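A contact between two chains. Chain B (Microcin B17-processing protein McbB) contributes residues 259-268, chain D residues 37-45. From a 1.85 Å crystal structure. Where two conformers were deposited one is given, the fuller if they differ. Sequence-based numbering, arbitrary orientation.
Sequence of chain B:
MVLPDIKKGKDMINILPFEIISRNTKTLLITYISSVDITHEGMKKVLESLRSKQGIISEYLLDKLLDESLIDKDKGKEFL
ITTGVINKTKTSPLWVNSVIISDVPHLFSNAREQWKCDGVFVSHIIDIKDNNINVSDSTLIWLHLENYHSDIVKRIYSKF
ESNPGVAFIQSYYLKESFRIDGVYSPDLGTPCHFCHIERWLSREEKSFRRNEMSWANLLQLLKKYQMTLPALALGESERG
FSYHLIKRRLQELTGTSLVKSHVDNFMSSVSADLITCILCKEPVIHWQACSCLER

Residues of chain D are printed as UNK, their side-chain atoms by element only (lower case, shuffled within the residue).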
ATOM      1  N   VAL B 259      26.994   5.518   4.790  1.00 31.09           N
ATOM      2  CA  VAL B 259      26.124   4.342   4.871  1.00 31.67           C
ATOM      3  C   VAL B 259      25.627   4.129   3.441  1.00 32.21           C
ATOM      4  O   VAL B 259      25.023   5.027   2.880  1.00 33.70           O
ATOM      5  CB  VAL B 259      24.928   4.620   5.803  1.00 32.45           C
ATOM      6  CG1 VAL B 259      23.902   3.471   5.762  1.00 33.33           C
ATOM      7  CG2 VAL B 259      25.419   4.819   7.237  1.00 33.17           C
ATOM      8  N   LYS B 260      25.871   2.968   2.859  1.00 30.99           N
ATOM      9  CA  LYS B 260      25.351   2.672   1.529  1.00 31.19           C
ATOM     10  C   LYS B 260      23.810   2.528   1.530  1.00 30.19           C
ATOM     11  O   LYS B 260      23.207   2.097   2.521  1.00 28.13           O
ATOM     12  CB  LYS B 260      25.986   1.399   0.981  1.00 33.50           C
ATOM     13  CG  LYS B 260      27.453   1.490   0.615  1.00 35.55           C
ATOM     14  CD  LYS B 260      28.032   0.077   0.464  1.00 38.28           C
ATOM     15  CE  LYS B 260      29.345   0.016  -0.290  1.00 40.59           C
ATOM     16  NZ  LYS B 260      30.230   1.145   0.045  1.00 41.34           N
ATOM     17  N   SER B 261      23.185   2.922   0.420  1.00 28.90           N
ATOM     18  CA  SER B 261      21.748   2.743   0.216  1.00 28.63           C
ATOM     19  C   SER B 261      21.493   1.555  -0.679  1.00 26.77           C
ATOM     20  O   SER B 261      22.240   1.308  -1.630  1.00 25.71           O
ATOM     21  CB  SER B 261      21.153   3.981  -0.454  1.00 29.73           C
ATOM     22  OG  SER B 261      21.459   5.159   0.271  1.00 32.93           O
ATOM     23  N   HIS B 262      20.408   0.819  -0.432  1.00 25.30           N
ATOM     24  CA  HIS B 262      20.056  -0.249  -1.351  1.00 25.03           C
ATOM     25  C   HIS B 262      19.650   0.369  -2.696  1.00 24.26           C
ATOM     26  O   HIS B 262      19.072   1.440  -2.745  1.00 23.24           O
ATOM     27  CB  HIS B 262      18.928  -1.147  -0.843  1.00 25.28           C
ATOM     28  CG  HIS B 262      18.779  -2.422  -1.635  1.00 25.99           C
ATOM     29  ND1 HIS B 262      17.904  -2.541  -2.681  1.00 26.03           N
ATOM     30  CD2 HIS B 262      19.429  -3.607  -1.567  1.00 26.79           C
ATOM     31  CE1 HIS B 262      18.003  -3.736  -3.223  1.00 27.11           C
ATOM     32  NE2 HIS B 262      18.906  -4.416  -2.550  1.00 27.45           N
ATOM     33  N   VAL B 263      19.935  -0.344  -3.773  1.00 24.75           N
ATOM     34  CA  VAL B 263      19.648   0.155  -5.111  1.00 24.90           C
ATOM     35  C   VAL B 263      18.134   0.396  -5.359  1.00 24.88           C
ATOM     36  O   VAL B 263      17.777   1.224  -6.165  1.00 24.15           O
ATOM     37  CB  VAL B 263      20.222  -0.776  -6.219  1.00 25.48           C
ATOM     38  CG1 VAL B 263      21.740  -0.639  -6.288  1.00 25.39           C
ATOM     39  CG2 VAL B 263      19.828  -2.225  -6.037  1.00 26.01           C
ATOM     40  N   ASP B 264      17.252  -0.304  -4.637  1.00 25.58           N
ATOM     41  CA  ASP B 264      15.806  -0.106  -4.795  1.00 26.76           C
ATOM     42  C   ASP B 264      15.204   1.160  -4.190  1.00 27.10           C
ATOM     43  O   ASP B 264      13.998   1.377  -4.354  1.00 27.85           O
ATOM     44  CB  ASP B 264      14.997  -1.353  -4.359  1.00 27.34           C
ATOM     45  CG  ASP B 264      14.880  -1.545  -2.816  1.00 27.68           C
ATOM     46  OD1 ASP B 264      15.234  -0.649  -2.021  1.00 27.15           O
ATOM     47  OD2 ASP B 264      14.404  -2.654  -2.406  1.00 28.58           O
ATOM     48  N   ASN B 265      16.000   1.945  -3.467  0.50 26.74           N
ATOM     49  CA  ASN B 265      15.488   3.171  -2.859  0.50 27.09           C
ATOM     50  C   ASN B 265      16.464   4.344  -2.850  0.50 26.58           C
ATOM     51  O   ASN B 265      16.195   5.341  -2.184  0.50 26.42           O
ATOM     52  CB  ASN B 265      15.025   2.869  -1.424  0.50 27.89           C
ATOM     53  CG  ASN B 265      16.157   2.365  -0.539  0.50 28.30           C
ATOM     54  OD1 ASN B 265      16.070   1.282   0.059  0.50 30.68           O
ATOM     55  ND2 ASN B 265      17.231   3.130  -0.476  0.50 27.70           N
ATOM     56  N   PHE B 266      17.579   4.231  -3.579  1.00 26.80           N
ATOM     57  CA  PHE B 266      18.620   5.279  -3.609  1.00 26.18           C
ATOM     58  C   PHE B 266      18.138   6.603  -4.230  1.00 25.39           C
ATOM     59  O   PHE B 266      18.470   7.679  -3.749  1.00 24.05           O
ATOM     60  CB  PHE B 266      19.818   4.739  -4.398  1.00 27.30           C
ATOM     61  CG  PHE B 266      20.970   5.688  -4.512  1.00 27.69           C
ATOM     62  CD1 PHE B 266      21.610   6.161  -3.382  1.00 27.89           C
ATOM     63  CD2 PHE B 266      21.421   6.097  -5.760  1.00 29.39           C
ATOM     64  CE1 PHE B 266      22.695   7.019  -3.487  1.00 28.10           C
ATOM     65  CE2 PHE B 266      22.515   6.965  -5.869  1.00 29.92           C
ATOM     66  CZ  PHE B 266      23.135   7.429  -4.726  1.00 28.78           C
ATOM     67  N   MET B 267      17.340   6.541  -5.277  0.50 25.73           N
ATOM     68  CA  MET B 267      16.855   7.781  -5.881  0.50 26.78           C
ATOM     69  C   MET B 267      15.455   8.191  -5.452  0.50 25.76           C
ATOM     70  O   MET B 267      14.882   9.114  -6.042  0.50 25.40           O
ATOM     71  CB  MET B 267      16.953   7.680  -7.385  0.50 28.80           C
ATOM     72  CG  MET B 267      18.402   7.665  -7.828  0.50 29.85           C
ATOM     73  SD  MET B 267      18.514   7.498  -9.607  0.50 32.81           S
ATOM     74  CE  MET B 267      17.553   8.892 -10.184  0.50 32.72           C
ATOM     75  N   SER B 268      14.903   7.519  -4.436  1.00 24.81           N
ATOM     76  CA  SER B 268      13.522   7.765  -4.038  1.00 24.38           C
ATOM     77  C   SER B 268      13.296   9.016  -3.177  1.00 23.44           C
ATOM     78  O   SER B 268      14.225   9.585  -2.598  1.00 22.60           O
ATOM     79  CB  SER B 268      12.987   6.536  -3.283  1.00 25.34           C
ATOM     80  OG  SER B 268      13.066   5.426  -4.129  1.00 26.43           O
TER
ATOM     81  N   UNK D  37      28.338   4.575 -11.791  1.00 35.08           N
ATOM     82  CA  UNK D  37      28.664   5.768 -11.007  1.00 36.30           C
ATOM     83  C   UNK D  37      28.138   5.710  -9.569  1.00 35.75           C
ATOM     84  O   UNK D  37      28.560   6.506  -8.757  1.00 35.98           O
ATOM     85  c   UNK D  37      28.778   7.361 -13.026  1.00 38.91           C
ATOM     86  o   UNK D  37      28.543   6.941 -15.349  1.00 42.66           O
ATOM     87  c   UNK D  37      28.135   7.045 -11.683  1.00 37.48           C
ATOM     88  o   UNK D  37      27.178   5.865 -14.061  1.00 38.32           O
ATOM     89  c   UNK D  37      28.120   6.668 -14.215  1.00 39.81           C
ATOM     90  N   UNK D  38      27.222   4.795  -9.261  1.00 34.92           N
ATOM     91  CA  UNK D  38      26.749   4.620  -7.887  1.00 36.06           C
ATOM     92  C   UNK D  38      27.378   3.415  -7.144  1.00 37.13           C
ATOM     93  O   UNK D  38      26.870   3.031  -6.085  1.00 35.48           O
ATOM     94  c   UNK D  38      25.224   4.446  -7.863  1.00 34.87           C
ATOM     95  c   UNK D  38      24.896   6.859  -8.626  1.00 36.43           C
ATOM     96  c   UNK D  38      23.149   5.271  -8.997  1.00 35.32           C
ATOM     97  c   UNK D  38      22.368   6.258  -9.592  1.00 35.72           C
ATOM     98  c   UNK D  38      22.871   7.550  -9.709  1.00 36.29           C
ATOM     99  c   UNK D  38      24.133   7.844  -9.229  1.00 36.50           C
ATOM    100  c   UNK D  38      24.430   5.554  -8.526  1.00 35.36           C
ATOM    101  N   UNK D  39      28.487   2.855  -7.653  1.00 38.25           N
ATOM    102  CA  UNK D  39      29.059   1.590  -7.111  1.00 38.91           C
ATOM    103  C   UNK D  39      29.486   1.651  -5.652  1.00 39.05           C
ATOM    104  O   UNK D  39      29.335   0.678  -4.911  1.00 40.41           O
ATOM    105  c   UNK D  39      30.249   1.127  -7.951  1.00 40.38           C
ATOM    106  N   UNK D  40      30.023   2.777  -5.243  1.00 38.43           N
ATOM    107  CA  UNK D  40      30.530   2.908  -3.886  1.00 39.54           C
ATOM    108  C   UNK D  40      29.516   3.474  -2.885  1.00 37.53           C
ATOM    109  O   UNK D  40      29.844   3.658  -1.718  1.00 38.06           O
ATOM    110  c   UNK D  40      34.047   3.941  -5.071  1.00 47.02           C
ATOM    111  c   UNK D  40      31.799   3.744  -3.927  1.00 42.04           C
ATOM    112  c   UNK D  40      32.828   3.089  -4.848  1.00 44.21           C
ATOM    113  o   UNK D  40      35.148   3.374  -5.132  1.00 49.70           O
ATOM    114  o   UNK D  40      33.910   5.175  -5.193  1.00 50.03           O
ATOM    115  N   UNK D  41      28.294   3.752  -3.334  1.00 34.78           N
ATOM    116  CA  UNK D  41      27.315   4.336  -2.443  1.00 33.81           C
ATOM    117  C   UNK D  41      26.039   3.539  -2.376  1.00 31.79           C
ATOM    118  O   UNK D  41      25.138   3.939  -1.684  1.00 30.93           O
ATOM    119  c   UNK D  41      26.747   6.195  -4.151  1.00 34.11           C
ATOM    120  n   UNK D  41      27.878   9.622  -2.494  1.00 33.00           N
ATOM    121  c   UNK D  41      28.557   9.238  -3.565  1.00 33.97           C
ATOM    122  n   UNK D  41      28.072   8.361  -4.449  1.00 34.26           N
ATOM    123  c   UNK D  41      27.098   5.841  -2.732  1.00 34.40           C
ATOM    124  c   UNK D  41      26.761   7.710  -4.417  1.00 33.57           C
ATOM    125  n   UNK D  41      29.774   9.732  -3.750  1.00 35.47           N
ATOM    126  N   UNK D  42      25.980   2.404  -3.072  1.00 30.66           N
ATOM    127  CA  UNK D  42      24.791   1.535  -3.063  1.00 30.14           C
ATOM    128  C   UNK D  42      25.193   0.081  -2.898  1.00 29.77           C
ATOM    129  O   UNK D  42      26.356  -0.276  -3.078  1.00 29.77           O
ATOM    130  o   UNK D  42      24.815   1.375  -5.512  1.00 30.29           O
ATOM    131  c   UNK D  42      23.425   3.076  -4.517  1.00 29.94           C
ATOM    132  c   UNK D  42      23.982   1.671  -4.378  1.00 29.80           C
ATOM    133  N   UNK D  43      24.219  -0.758  -2.586  1.00 28.62           N
ATOM    134  CA  UNK D  43      24.421  -2.197  -2.553  1.00 29.50           C
ATOM    135  C   UNK D  43      23.180  -2.910  -3.110  1.00 28.42           C
ATOM    136  O   UNK D  43      22.086  -2.331  -3.151  1.00 27.41           O
ATOM    137  c   UNK D  43      23.659  -2.546  -0.131  1.00 29.29           C
ATOM    138  c   UNK D  43      24.780  -2.674  -1.125  1.00 29.94           C
ATOM    139  c   UNK D  43      23.387  -1.326   0.490  1.00 29.44           C
ATOM    140  c   UNK D  43      22.338  -1.206   1.397  1.00 29.01           C
ATOM    141  c   UNK D  43      22.885  -3.650   0.211  1.00 29.18           C
ATOM    142  c   UNK D  43      21.849  -3.533   1.125  1.00 28.50           C
ATOM    143  c   UNK D  43      21.583  -2.323   1.731  1.00 28.07           C
ATOM    144  N   UNK D  44      23.373  -4.142  -3.571  1.00 28.85           N
ATOM    145  CA  UNK D  44      22.307  -4.948  -4.119  1.00 29.09           C
ATOM    146  C   UNK D  44      21.904  -6.090  -3.168  1.00 28.94           C
ATOM    147  O   UNK D  44      20.704  -6.338  -2.966  1.00 27.64           O
ATOM    148  c   UNK D  44      21.522  -6.322  -6.062  1.00 30.78           C
ATOM    149  c   UNK D  44      22.687  -5.524  -5.496  1.00 30.57           C
ATOM    150  c   UNK D  44      23.073  -4.405  -6.451  1.00 31.39           C
ATOM    151  N   UNK D  45      22.898  -6.805  -2.633  1.00 29.44           N
ATOM    152  CA  UNK D  45      22.655  -7.965  -1.763  1.00 29.49           C
ATOM    153  C   UNK D  45      22.591  -7.523  -0.319  1.00 29.37           C
ATOM    154  O   UNK D  45      23.525  -6.937   0.188  1.00 28.12           O
ATOM    155  o   UNK D  45      23.588 -10.096  -1.008  1.00 30.32           O
ATOM    156  c   UNK D  45      23.782  -9.006  -1.903  1.00 30.85           C
TER

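Position 37 of chain D has five side-chain atoms: three carbons in line, the third carrying two oxygens. They make no contact with the chain B stretch. A carboxylate on a two-carbon spacer means the residue is E37(D). Both oxygens are hydrogen-bonded elsewhere in the structure.

Position 38 has seven carbons, one leading to a ring of six. The ring meets F266(B) and M267(B). No oxygen sits on it, so this is F38(D). The edge of the F266(B) ring points toward its face, with centroids 4.8 Å apart and planes at 63°. M267(B) SD lies 4.0 Å from F38(D) CE2, in an oblique approach.

Position 39 has a single side-chain carbon, directed away from chain B. It is A39(D).

Position 40 again has three carbons with two oxygens on the third. CA-to-CB points away from chain B, and the backbone makes the link instead: its oxygen takes a hydrogen bond from K260(B) NZ. The carboxylate makes it E40(D), and that group is satisfied elsewhere in the structure. K260(B) NZ lies 3.1 Å from E40(D) O.

Position 41 has three carbons, a nitrogen, then a carbon bearing two more nitrogens. CA-to-CB points away, yet the side chain lies against F266(B). The guanidinium identifies R41(D). R41(D) CD comes within 3.6 Å of F266(B) CZ. Its backbone oxygen accepts a hydrogen bond from S261(B) N, 3.0 Å from R41(D) O and nearly straight at 167°.

Position 42 has one carbon that carries one oxygen and one carbon. The end carbon covers one face of the F266(B) ring, and V263(B) packs nearby. This beta-branched hydroxyl side chain is T42(D). T42(D) CG2 is 3.7 Å from the F266(B) ring centroid. The hydroxyl turns back to its own chain: T42(D) OG1 donates to F38(D) O at 2.7 Å. V263(B) CG1 packs 3.7 Å from T42(D) CB.

Position 43 has one carbon and a six-carbon ring. The ring packs against H262(B). It bears no hydroxyl, hence F43(D). The edge of the H262(B) ring points toward its face, with planes at 84°. H262(B) CB also lies over that ring, 4.2 Å from its centroid. The backbone bonds twice: F43(D) N to S261(B) O, and V263(B) N to F43(D) O, each at 3.0 Å.

Position 44 has three carbons, one carrying the other two. A branch meets V263(B). It is V44(D). V44(D) CG2 meets V263(B) CG2 at 3.9 Å, and H262(B) NE2 donates to V44(D) O at 2.7 Å.

Position 45 has one carbon and then one oxygen, with no contact to the chain B stretch. It is S45(D).

The contact works as a short parallel strand pairing. S261(B) pairs with T42(D), and H262(B) with F43(D); three backbone hydrogen bonds set the register. H262(B) and F43(D) pack on one face of the sheet, while S261(B) and T42(D) direct their side chains to the other. Beyond the strand of chain B, F266(B) reaches back to T42(D) and F38(D). D264(B) N donates to H262(B) ND1 at 3.0 Å, which leaves NE2 as the donor to chain D.

Chain D, residues 37-45: EFAERTFVS
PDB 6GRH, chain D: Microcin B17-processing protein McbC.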